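Local coordinates for protein 2-hydroxyisobutyryl-CoA synthetase (PDB 6HDY) that belongs to the acyl-CoA synthetase-like, AMP-binding (ANL) enzyme superfamily, with a large N-terminal part and a smaller C-terminal domain, at residues Y60-R70 against H107-V116; N118-G126 against F137-R145. All coordinates share one frame; numbering follows the deposited sequence.

Interaction 1. Residues Y60-R70 against H107-V116; sequences YAWEHAPFYRR and HPPFGDYVCV. With SO4 (sulfate ion), chain D.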
loop_
_atom_site.group_PDB
_atom_site.type_symbol
_atom_site.label_atom_id
_atom_site.label_comp_id
_atom_site.label_asym_id
_atom_site.label_seq_id
_atom_site.Cartn_x
_atom_site.Cartn_y
_atom_site.Cartn_z
ATOM N N TYR A 60 13.371 28.088 13.486
ATOM C CA TYR A 60 12.769 27.703 12.214
ATOM C C TYR A 60 11.236 27.736 12.314
ATOM O O TYR A 60 10.604 28.296 11.440
ATOM C CB TYR A 60 13.320 26.346 11.718
ATOM C CG TYR A 60 12.588 25.817 10.494
ATOM C CD1 TYR A 60 12.923 26.252 9.210
ATOM C CD2 TYR A 60 11.542 24.902 10.621
ATOM C CE1 TYR A 60 12.255 25.767 8.088
ATOM C CE2 TYR A 60 10.849 24.439 9.507
ATOM C CZ TYR A 60 11.209 24.874 8.243
ATOM O OH TYR A 60 10.494 24.435 7.156
ATOM N N ALA A 61 10.656 27.186 13.401
ATOM C CA ALA A 61 9.201 27.139 13.611
ATOM C C ALA A 61 8.615 28.526 13.850
ATOM O O ALA A 61 7.559 28.843 13.325
ATOM C CB ALA A 61 8.868 26.210 14.761
ATOM N N TRP A 62 9.324 29.374 14.606
ATOM C CA TRP A 62 8.919 30.763 14.866
ATOM C C TRP A 62 8.807 31.548 13.568
ATOM O O TRP A 62 7.930 32.401 13.429
ATOM C CB TRP A 62 9.965 31.426 15.751
ATOM C CG TRP A 62 9.668 32.834 16.159
ATOM C CD1 TRP A 62 10.136 33.977 15.574
ATOM C CD2 TRP A 62 8.951 33.243 17.328
ATOM N NE1 TRP A 62 9.737 35.079 16.296
ATOM C CE2 TRP A 62 9.032 34.656 17.395
ATOM C CE3 TRP A 62 8.236 32.553 18.325
ATOM C CZ2 TRP A 62 8.425 35.393 18.424
ATOM C CZ3 TRP A 62 7.628 33.282 19.336
ATOM C CH2 TRP A 62 7.722 34.685 19.380
ATOM N N GLU A 63 9.707 31.256 12.623
ATOM C CA GLU A 63 9.770 31.918 11.322
ATOM C C GLU A 63 8.721 31.435 10.334
ATOM O O GLU A 63 8.232 32.251 9.556
ATOM C CB GLU A 63 11.171 31.717 10.707
ATOM C CG GLU A 63 11.621 32.827 9.772
ATOM C CD GLU A 63 11.784 34.178 10.438
ATOM O OE1 GLU A 63 12.206 34.220 11.619
ATOM O OE2 GLU A 63 11.476 35.198 9.778
ATOM N N HIS A 64 8.401 30.116 10.322
ATOM C CA HIS A 64 7.527 29.538 9.297
ATOM C C HIS A 64 6.169 29.015 9.760
ATOM O O HIS A 64 5.300 28.764 8.931
ATOM C CB HIS A 64 8.293 28.419 8.585
ATOM C CG HIS A 64 9.482 28.927 7.834
ATOM N ND1 HIS A 64 10.766 28.624 8.234
ATOM C CD2 HIS A 64 9.544 29.757 6.774
ATOM C CE1 HIS A 64 11.566 29.258 7.390
ATOM N NE2 HIS A 64 10.876 29.943 6.492
ATOM N N ALA A 65 5.973 28.858 11.060
ATOM C CA ALA A 65 4.726 28.322 11.601
ATOM C C ALA A 65 3.971 29.309 12.491
ATOM O O ALA A 65 4.310 29.448 13.665
ATOM C CB ALA A 65 4.989 27.026 12.352
ATOM N N PRO A 66 2.880 29.935 11.999
ATOM C CA PRO A 66 2.099 30.820 12.881
ATOM C C PRO A 66 1.429 30.053 14.026
ATOM O O PRO A 66 1.085 30.665 15.021
ATOM C CB PRO A 66 1.089 31.489 11.928
ATOM C CG PRO A 66 1.611 31.234 10.555
ATOM C CD PRO A 66 2.318 29.918 10.633
ATOM N N PHE A 67 1.288 28.716 13.904
ATOM C CA PHE A 67 0.742 27.848 14.948
ATOM C C PHE A 67 1.653 27.914 16.159
ATOM O O PHE A 67 1.160 28.119 17.265
ATOM C CB PHE A 67 0.618 26.386 14.453
ATOM C CG PHE A 67 0.357 25.374 15.547
ATOM C CD1 PHE A 67 -0.916 25.215 16.080
ATOM C CD2 PHE A 67 1.394 24.610 16.072
ATOM C CE1 PHE A 67 -1.148 24.313 17.126
ATOM C CE2 PHE A 67 1.157 23.706 17.109
ATOM C CZ PHE A 67 -0.115 23.562 17.625
ATOM N N TYR A 68 2.978 27.713 15.952
ATOM C CA TYR A 68 3.973 27.800 17.008
ATOM C C TYR A 68 4.171 29.230 17.482
ATOM O O TYR A 68 4.255 29.441 18.683
ATOM C CB TYR A 68 5.302 27.168 16.587
ATOM C CG TYR A 68 5.226 25.664 16.552
ATOM C CD1 TYR A 68 5.071 24.925 17.725
ATOM C CD2 TYR A 68 5.299 24.971 15.348
ATOM C CE1 TYR A 68 4.955 23.539 17.695
ATOM C CE2 TYR A 68 5.211 23.579 15.310
ATOM C CZ TYR A 68 5.048 22.868 16.489
ATOM O OH TYR A 68 4.955 21.502 16.464
ATOM N N ARG A 69 4.198 30.212 16.568
ATOM C CA ARG A 69 4.327 31.636 16.932
ATOM C C ARG A 69 3.189 32.060 17.896
ATOM O O ARG A 69 3.482 32.647 18.937
ATOM C CB ARG A 69 4.408 32.538 15.677
ATOM C CG ARG A 69 4.442 34.042 15.962
ATOM C CD ARG A 69 5.837 34.646 16.099
ATOM N NE ARG A 69 6.609 34.522 14.862
ATOM C CZ ARG A 69 6.732 35.471 13.938
ATOM N NH1 ARG A 69 6.187 36.670 14.126
ATOM N NH2 ARG A 69 7.418 35.237 12.829
ATOM N N ARG A 70 1.919 31.677 17.586
ATOM C CA ARG A 70 0.732 31.967 18.409
ATOM C C ARG A 70 0.741 31.230 19.740
ATOM O O ARG A 70 0.459 31.840 20.774
ATOM C CB ARG A 70 -0.562 31.622 17.659
ATOM C CG ARG A 70 -1.094 32.751 16.785
ATOM C CD ARG A 70 -2.434 32.379 16.166
ATOM N NE ARG A 70 -2.345 31.182 15.319
ATOM C CZ ARG A 70 -2.090 31.203 14.014
ATOM N NH1 ARG A 70 -1.905 32.359 13.383
ATOM N NH2 ARG A 70 -2.019 30.072 13.328
ATOM N N HIS A 107 -6.765 26.212 9.272
ATOM C CA HIS A 107 -5.827 26.400 8.155
ATOM C C HIS A 107 -5.713 25.105 7.340
ATOM O O HIS A 107 -4.704 24.401 7.407
ATOM C CB HIS A 107 -4.475 26.949 8.650
ATOM C CG HIS A 107 -4.638 28.151 9.527
ATOM N ND1 HIS A 107 -4.877 29.408 8.992
ATOM C CD2 HIS A 107 -4.686 28.231 10.877
ATOM C CE1 HIS A 107 -5.013 30.217 10.031
ATOM N NE2 HIS A 107 -4.895 29.555 11.188
ATOM N N PRO A 108 -6.781 24.759 6.578
ATOM C CA PRO A 108 -6.753 23.507 5.824
ATOM C C PRO A 108 -5.830 23.504 4.604
ATOM O O PRO A 108 -5.593 24.550 4.018
ATOM C CB PRO A 108 -8.224 23.309 5.442
ATOM C CG PRO A 108 -8.785 24.660 5.358
ATOM C CD PRO A 108 -8.052 25.493 6.358
ATOM N N PRO A 109 -5.312 22.339 4.176
ATOM C CA PRO A 109 -5.485 21.005 4.765
ATOM C C PRO A 109 -4.486 20.587 5.845
ATOM O O PRO A 109 -4.805 19.684 6.625
ATOM C CB PRO A 109 -5.387 20.095 3.543
ATOM C CG PRO A 109 -4.447 20.807 2.601
ATOM C CD PRO A 109 -4.482 22.282 2.956
ATOM N N PHE A 110 -3.279 21.184 5.880
ATOM C CA PHE A 110 -2.200 20.727 6.773
ATOM C C PHE A 110 -1.975 21.513 8.072
ATOM O O PHE A 110 -1.137 21.108 8.882
ATOM C CB PHE A 110 -0.882 20.642 5.986
ATOM C CG PHE A 110 -1.031 19.769 4.768
ATOM C CD1 PHE A 110 -1.472 18.449 4.884
ATOM C CD2 PHE A 110 -0.821 20.287 3.492
ATOM C CE1 PHE A 110 -1.685 17.665 3.748
ATOM C CE2 PHE A 110 -1.007 19.484 2.359
ATOM C CZ PHE A 110 -1.412 18.171 2.499
ATOM N N GLY A 111 -2.718 22.591 8.280
ATOM C CA GLY A 111 -2.562 23.386 9.491
ATOM C C GLY A 111 -1.535 24.493 9.383
ATOM O O GLY A 111 -0.794 24.597 8.394
ATOM N N ASP A 112 -1.466 25.315 10.430
ATOM C CA ASP A 112 -0.535 26.424 10.433
ATOM C C ASP A 112 0.848 26.054 10.981
ATOM O O ASP A 112 1.661 26.939 11.262
ATOM C CB ASP A 112 -1.129 27.652 11.113
ATOM C CG ASP A 112 -1.258 28.788 10.130
ATOM O OD1 ASP A 112 -0.939 28.580 8.923
ATOM O OD2 ASP A 112 -1.648 29.896 10.555
ATOM N N TYR A 113 1.137 24.755 11.031
ATOM C CA TYR A 113 2.422 24.221 11.449
ATOM C C TYR A 113 3.116 23.474 10.296
ATOM O O TYR A 113 4.135 22.835 10.534
ATOM C CB TYR A 113 2.277 23.342 12.709
ATOM C CG TYR A 113 1.303 22.201 12.542
ATOM C CD1 TYR A 113 -0.070 22.409 12.665
ATOM C CD2 TYR A 113 1.745 20.920 12.225
ATOM C CE1 TYR A 113 -0.979 21.378 12.458
ATOM C CE2 TYR A 113 0.844 19.869 12.038
ATOM C CZ TYR A 113 -0.522 20.116 12.125
ATOM O OH TYR A 113 -1.440 19.110 11.977
ATOM N N VAL A 114 2.594 23.584 9.050
ATOM C CA VAL A 114 3.159 22.901 7.880
ATOM C C VAL A 114 4.621 23.353 7.571
ATOM O O VAL A 114 5.454 22.507 7.264
ATOM C CB VAL A 114 2.234 22.960 6.645
ATOM C CG1 VAL A 114 2.071 24.389 6.103
ATOM C CG2 VAL A 114 2.706 22.006 5.560
ATOM N N CYS A 115 4.900 24.678 7.656
ATOM C CA CYS A 115 6.180 25.387 7.519
ATOM C C CYS A 115 6.665 25.494 6.097
ATOM O O CYS A 115 7.066 26.572 5.683
ATOM C CB CYS A 115 7.261 24.800 8.424
ATOM S SG CYS A 115 6.946 24.998 10.192
ATOM N N VAL A 116 6.718 24.359 5.381
ATOM C CA VAL A 116 7.218 24.328 4.011
ATOM C C VAL A 116 6.174 24.905 3.062
ATOM O O VAL A 116 4.979 24.842 3.381
ATOM C CB VAL A 116 7.655 22.890 3.583
ATOM C CG1 VAL A 116 8.853 22.398 4.385
ATOM C CG2 VAL A 116 6.501 21.893 3.609
HETATM S S SO4 D . -4.111 27.592 15.129
HETATM O O1 SO4 D . -3.304 27.448 13.893
HETATM O O2 SO4 D . -5.512 27.906 14.806
HETATM O O3 SO4 D . -3.527 28.680 15.940
HETATM O O4 SO4 D . -4.109 26.359 15.940
HETATM O O HOH W 1 3.357 26.663 8.330
HETATM O O HOH W 2 5.836 29.123 5.740
#
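Cys115 fits between Ala65 and the ring of Tyr60, closely packed by both. Its SG rests against Ala65 CB at 3.6 Å, where a small methyl leaves room for the sulfur, while Cys115 CB lies 3.5 Å from Tyr60 OH, with ring carbon CE2 beside it. The sulfur approaches that ring obliquely, 5.0 Å from its centroid. Tyr60 can reach across because its CG lies anti to the backbone N (chi1 172°), and its OH goes on to hydrogen-bond the carbonyl of Thr333. Further along, Tyr113 turns the edge of its ring toward one face of Phe67 in an edge-to-face pair, planes at 60°. Its CB also touches Phe67 CD2 and Tyr68 CE2, both rings meeting it from the same side.

The joint between helices 43-64 and 66-74 is thus packed against the irregular loop leading from helix 97-106 to strand 121-126, all within the N-terminal AMP-binding part of the ANL fold. Pro66, a residue well suited to the first turn of a helix, has no N-H to offer; the next amide, Phe67 N, donates to Asp112 O at 3.2 Å from above the carbonyl plane. A water accepts from Cys115 N and donates to His64 O, bridging the two backbones.

Toward solvent the packing gives way to charge. The guanidinium of Arg70 lies nearly coplanar with the carboxylate of Asp112, and NH2 forms a salt bridge with the anti lone pair of OD2 at 2.8 Å. The same NH2 and NE also bind a sulfate, probably from the crystallisation liquor, NE lying 2.8 Å from its O3. Ser103 of helix 97-106 adds a further hydrogen bond to this ion, and His107 borders it with a ring edge, CD2 being 3.4 Å from sulfate O1.

Interaction 2. Residues N118-G126 against F137-R145; sequences NSEIFHVHG and FGIGRADWR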
loop_
_atom_site.group_PDB
_atom_site.type_symbol
_atom_site.label_atom_id
_atom_site.label_comp_id
_atom_site.label_asym_id
_atom_site.label_seq_id
_atom_site.Cartn_x
_atom_site.Cartn_y
_atom_site.Cartn_z
ATOM N N ASN A 118 3.582 24.853 -0.109
ATOM C CA ASN A 118 2.719 23.836 -0.709
ATOM C C ASN A 118 3.458 22.998 -1.760
ATOM O O ASN A 118 3.303 21.786 -1.791
ATOM C CB ASN A 118 1.501 24.506 -1.346
ATOM C CG ASN A 118 0.205 23.791 -1.066
ATOM O OD1 ASN A 118 -0.030 23.273 0.042
ATOM N ND2 ASN A 118 -0.673 23.765 -2.070
ATOM N N SER A 119 4.284 23.649 -2.582
ATOM C CA SER A 119 5.095 23.061 -3.644
ATOM C C SER A 119 6.140 22.065 -3.147
ATOM O O SER A 119 6.684 21.308 -3.946
ATOM C CB SER A 119 5.757 24.165 -4.471
ATOM O OG SER A 119 6.755 24.853 -3.734
ATOM N N GLU A 120 6.444 22.067 -1.849
ATOM C CA GLU A 120 7.438 21.153 -1.300
ATOM C C GLU A 120 6.803 19.789 -0.897
ATOM O O GLU A 120 7.534 18.788 -0.820
ATOM C CB GLU A 120 8.217 21.852 -0.158
ATOM C CG GLU A 120 8.982 20.976 0.838
ATOM C CD GLU A 120 10.321 20.363 0.462
ATOM O OE1 GLU A 120 10.818 20.611 -0.662
ATOM O OE2 GLU A 120 10.885 19.643 1.319
ATOM N N ILE A 121 5.461 19.746 -0.667
ATOM C CA ILE A 121 4.765 18.522 -0.210
ATOM C C ILE A 121 4.906 17.385 -1.231
ATOM O O ILE A 121 4.607 17.544 -2.428
ATOM C CB ILE A 121 3.298 18.772 0.233
ATOM C CG1 ILE A 121 3.271 19.741 1.439
ATOM C CG2 ILE A 121 2.582 17.446 0.605
ATOM C CD1 ILE A 121 2.200 20.740 1.333
ATOM N N PHE A 122 5.449 16.280 -0.732
ATOM C CA PHE A 122 5.769 15.065 -1.465
ATOM C C PHE A 122 4.718 13.964 -1.298
ATOM O O PHE A 122 4.344 13.336 -2.279
ATOM C CB PHE A 122 7.151 14.555 -0.996
ATOM C CG PHE A 122 7.700 13.304 -1.639
ATOM C CD1 PHE A 122 8.076 13.295 -2.980
ATOM C CD2 PHE A 122 7.855 12.140 -0.906
ATOM C CE1 PHE A 122 8.608 12.144 -3.570
ATOM C CE2 PHE A 122 8.384 10.984 -1.497
ATOM C CZ PHE A 122 8.801 11.012 -2.814
ATOM N N HIS A 123 4.301 13.692 -0.057
ATOM C CA HIS A 123 3.343 12.637 0.268
ATOM C C HIS A 123 2.270 13.135 1.193
ATOM O O HIS A 123 2.541 13.965 2.066
ATOM C CB HIS A 123 4.059 11.494 0.954
ATOM C CG HIS A 123 4.398 10.329 0.087
ATOM N ND1 HIS A 123 4.206 9.045 0.523
ATOM C CD2 HIS A 123 4.982 10.292 -1.129
ATOM C CE1 HIS A 123 4.708 8.266 -0.414
ATOM N NE2 HIS A 123 5.167 8.976 -1.434
ATOM N N VAL A 124 1.042 12.639 0.977
ATOM C CA VAL A 124 -0.137 12.926 1.788
ATOM C C VAL A 124 -0.561 11.635 2.468
ATOM O O VAL A 124 -0.799 10.635 1.802
ATOM C CB VAL A 124 -1.300 13.614 1.029
ATOM C CG1 VAL A 124 -2.498 13.853 1.949
ATOM C CG2 VAL A 124 -0.841 14.928 0.390
ATOM N N HIS A 125 -0.581 11.645 3.804
ATOM C CA HIS A 125 -1.007 10.526 4.640
ATOM C C HIS A 125 -1.869 11.093 5.735
ATOM O O HIS A 125 -2.273 12.238 5.653
ATOM C CB HIS A 125 0.210 9.788 5.212
ATOM C CG HIS A 125 1.045 9.119 4.172
ATOM N ND1 HIS A 125 0.707 7.875 3.667
ATOM C CD2 HIS A 125 2.179 9.550 3.568
ATOM C CE1 HIS A 125 1.626 7.605 2.756
ATOM N NE2 HIS A 125 2.548 8.571 2.682
ATOM N N GLY A 126 -2.141 10.330 6.758
ATOM C CA GLY A 126 -2.953 10.845 7.847
ATOM C C GLY A 126 -3.378 9.815 8.863
ATOM O O GLY A 126 -2.863 8.700 8.875
ATOM N N PHE A 137 -1.337 14.448 7.035
ATOM C CA PHE A 137 0.094 14.653 7.045
ATOM C C PHE A 137 0.549 15.081 5.635
ATOM O O PHE A 137 0.266 14.399 4.655
ATOM C CB PHE A 137 0.861 13.432 7.562
ATOM C CG PHE A 137 0.426 12.884 8.909
ATOM C CD1 PHE A 137 0.265 13.726 10.006
ATOM C CD2 PHE A 137 0.256 11.515 9.100
ATOM C CE1 PHE A 137 -0.096 13.210 11.260
ATOM C CE2 PHE A 137 -0.162 11.010 10.337
ATOM C CZ PHE A 137 -0.315 11.855 11.412
ATOM N N GLY A 138 1.199 16.233 5.566
ATOM C CA GLY A 138 1.792 16.801 4.368
ATOM C C GLY A 138 3.289 16.782 4.578
ATOM O O GLY A 138 3.842 17.681 5.209
ATOM N N ILE A 139 3.941 15.727 4.104
ATOM C CA ILE A 139 5.371 15.501 4.270
ATOM C C ILE A 139 6.169 15.953 3.032
ATOM O O ILE A 139 5.867 15.524 1.918
ATOM C CB ILE A 139 5.618 14.039 4.668
ATOM C CG1 ILE A 139 4.637 13.644 5.804
ATOM C CG2 ILE A 139 7.081 13.843 5.089
ATOM C CD1 ILE A 139 4.170 12.274 5.778
ATOM N N GLY A 140 7.150 16.835 3.248
ATOM C CA GLY A 140 7.979 17.363 2.179
ATOM C C GLY A 140 8.984 16.338 1.715
ATOM O O GLY A 140 9.260 15.378 2.431
ATOM N N ARG A 141 9.532 16.536 0.511
ATOM C CA ARG A 141 10.527 15.662 -0.120
ATOM C C ARG A 141 11.746 15.448 0.764
ATOM O O ARG A 141 12.195 14.314 0.935
ATOM C CB ARG A 141 10.959 16.263 -1.466
ATOM C CG ARG A 141 11.066 15.244 -2.593
ATOM C CD ARG A 141 11.108 15.880 -3.975
ATOM N NE ARG A 141 10.109 16.940 -4.159
ATOM C CZ ARG A 141 10.391 18.241 -4.248
ATOM N NH1 ARG A 141 11.651 18.662 -4.166
ATOM N NH2 ARG A 141 9.418 19.128 -4.414
ATOM N N ALA A 142 12.269 16.532 1.336
ATOM C CA ALA A 142 13.439 16.495 2.212
ATOM C C ALA A 142 13.164 15.718 3.470
ATOM O O ALA A 142 14.007 14.905 3.854
ATOM C CB ALA A 142 13.920 17.916 2.514
ATOM N N ASP A 143 11.953 15.853 4.060
ATOM C CA ASP A 143 11.577 15.056 5.255
ATOM C C ASP A 143 11.449 13.566 4.966
ATOM O O ASP A 143 11.873 12.771 5.778
ATOM C CB ASP A 143 10.296 15.576 5.915
ATOM C CG ASP A 143 10.509 16.846 6.691
ATOM O OD1 ASP A 143 11.640 17.363 6.682
ATOM O OD2 ASP A 143 9.560 17.322 7.304
ATOM N N TRP A 144 10.899 13.196 3.813
ATOM C CA TRP A 144 10.755 11.796 3.393
ATOM C C TRP A 144 12.163 11.150 3.348
ATOM O O TRP A 144 12.362 10.038 3.852
ATOM C CB TRP A 144 10.014 11.704 2.012
ATOM C CG TRP A 144 9.459 10.329 1.780
ATOM C CD1 TRP A 144 10.121 9.267 1.238
ATOM C CD2 TRP A 144 8.224 9.806 2.308
ATOM N NE1 TRP A 144 9.346 8.128 1.327
ATOM C CE2 TRP A 144 8.168 8.435 1.964
ATOM C CE3 TRP A 144 7.154 10.365 3.033
ATOM C CZ2 TRP A 144 7.077 7.612 2.314
ATOM C CZ3 TRP A 144 6.054 9.558 3.345
ATOM C CH2 TRP A 144 6.026 8.200 2.990
ATOM N N ARG A 145 13.144 11.881 2.768
ATOM C CA ARG A 145 14.559 11.462 2.741
ATOM C C ARG A 145 15.135 11.384 4.165
ATOM O O ARG A 145 15.786 10.395 4.489
ATOM C CB ARG A 145 15.430 12.351 1.818
ATOM C CG ARG A 145 15.076 12.302 0.305
ATOM C CD ARG A 145 14.580 10.950 -0.231
ATOM N NE ARG A 145 15.488 9.820 0.019
ATOM C CZ ARG A 145 15.104 8.545 0.039
ATOM N NH1 ARG A 145 13.838 8.227 -0.162
ATOM N NH2 ARG A 145 15.990 7.579 0.250
HETATM O O HOH W 3 10.625 18.265 3.836
HETATM O O HOH W 4 6.971 16.599 -4.662
#
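Trp144 offers one face of its indole to both Phe122 and His123. Phe122 comes over the five-membered ring, CE2 standing 3.5 Å from Trp144 CG, with the two planes inclined at 56°. His123 lies over the six-membered ring at a shallower tilt of 40°, its ND1 just 3.2 Å from Trp144 CH2. His125 instead meets the indole rim to rim. A 2.8 Å hydrogen bond between His123 ND1 and His125 NE2 restrains both imidazoles, a role that histidine's in-plane nitrogens suit. With CG anti to its backbone N (chi1 -161°), Trp144 extends from the helix toward the strand.

A classic beta bulge brings Phe122 and His123 together opposite Ile139: both amides donate to Ile139 O, Phe122 N at 2.8 Å. At the turn into the helix, Glu120 packs against Gly140, which has no side chain, its CG 4.0 Å from Gly140 CA. Glu120 O accepts from Arg141 N at 3.3 Å, and OE2 takes a weak bond from Ala142 N.

Strands 121-126 and 136-140 form an antiparallel hairpin, flanking a glycine-, serine- and threonine-rich loop that is probably the superfamily's phosphate-binding loop, and run directly into helix 141-157. On the aromatic side, helix 176-187 lends Trp179 to Trp144 and His125; there Glu186 of the second subunit hydrogen-bonds His123 NE2, placing the hairpin at the dimer interface.

Interactions 1 and 2 follow one another along the chain, and their centres lie 14 Å apart. Phe110, in the loop of 107-116, joins them: its CD1 packs 3.5 Å from Gly138 N and its CE2 3.6 Å from Ile121 CD1, so its ring lies against the hairpin. Residues 333-335 form a second tie, since Thr333 accepts from Tyr60 and donates to Asp143, while Gln335 bonds both Phe110 O and Gly138 N. Interaction 2 lies closer to the ligands: the Phe137 side chain is about 6 Å from bound [[(2R,3S,4R,5R)-5-(6-aminopurin-9-yl)-3,4-bis(oxidanyl)oxolan-2-yl]methoxy-oxidanyl-phosphoryl] (3S)-3-oxidanylbutanoate (8LQ) and about 7 Å from (3S)-3-hydroxybutanoic acid, whereas Tyr113 of interaction 1 stays about 12 Å from 8LQ.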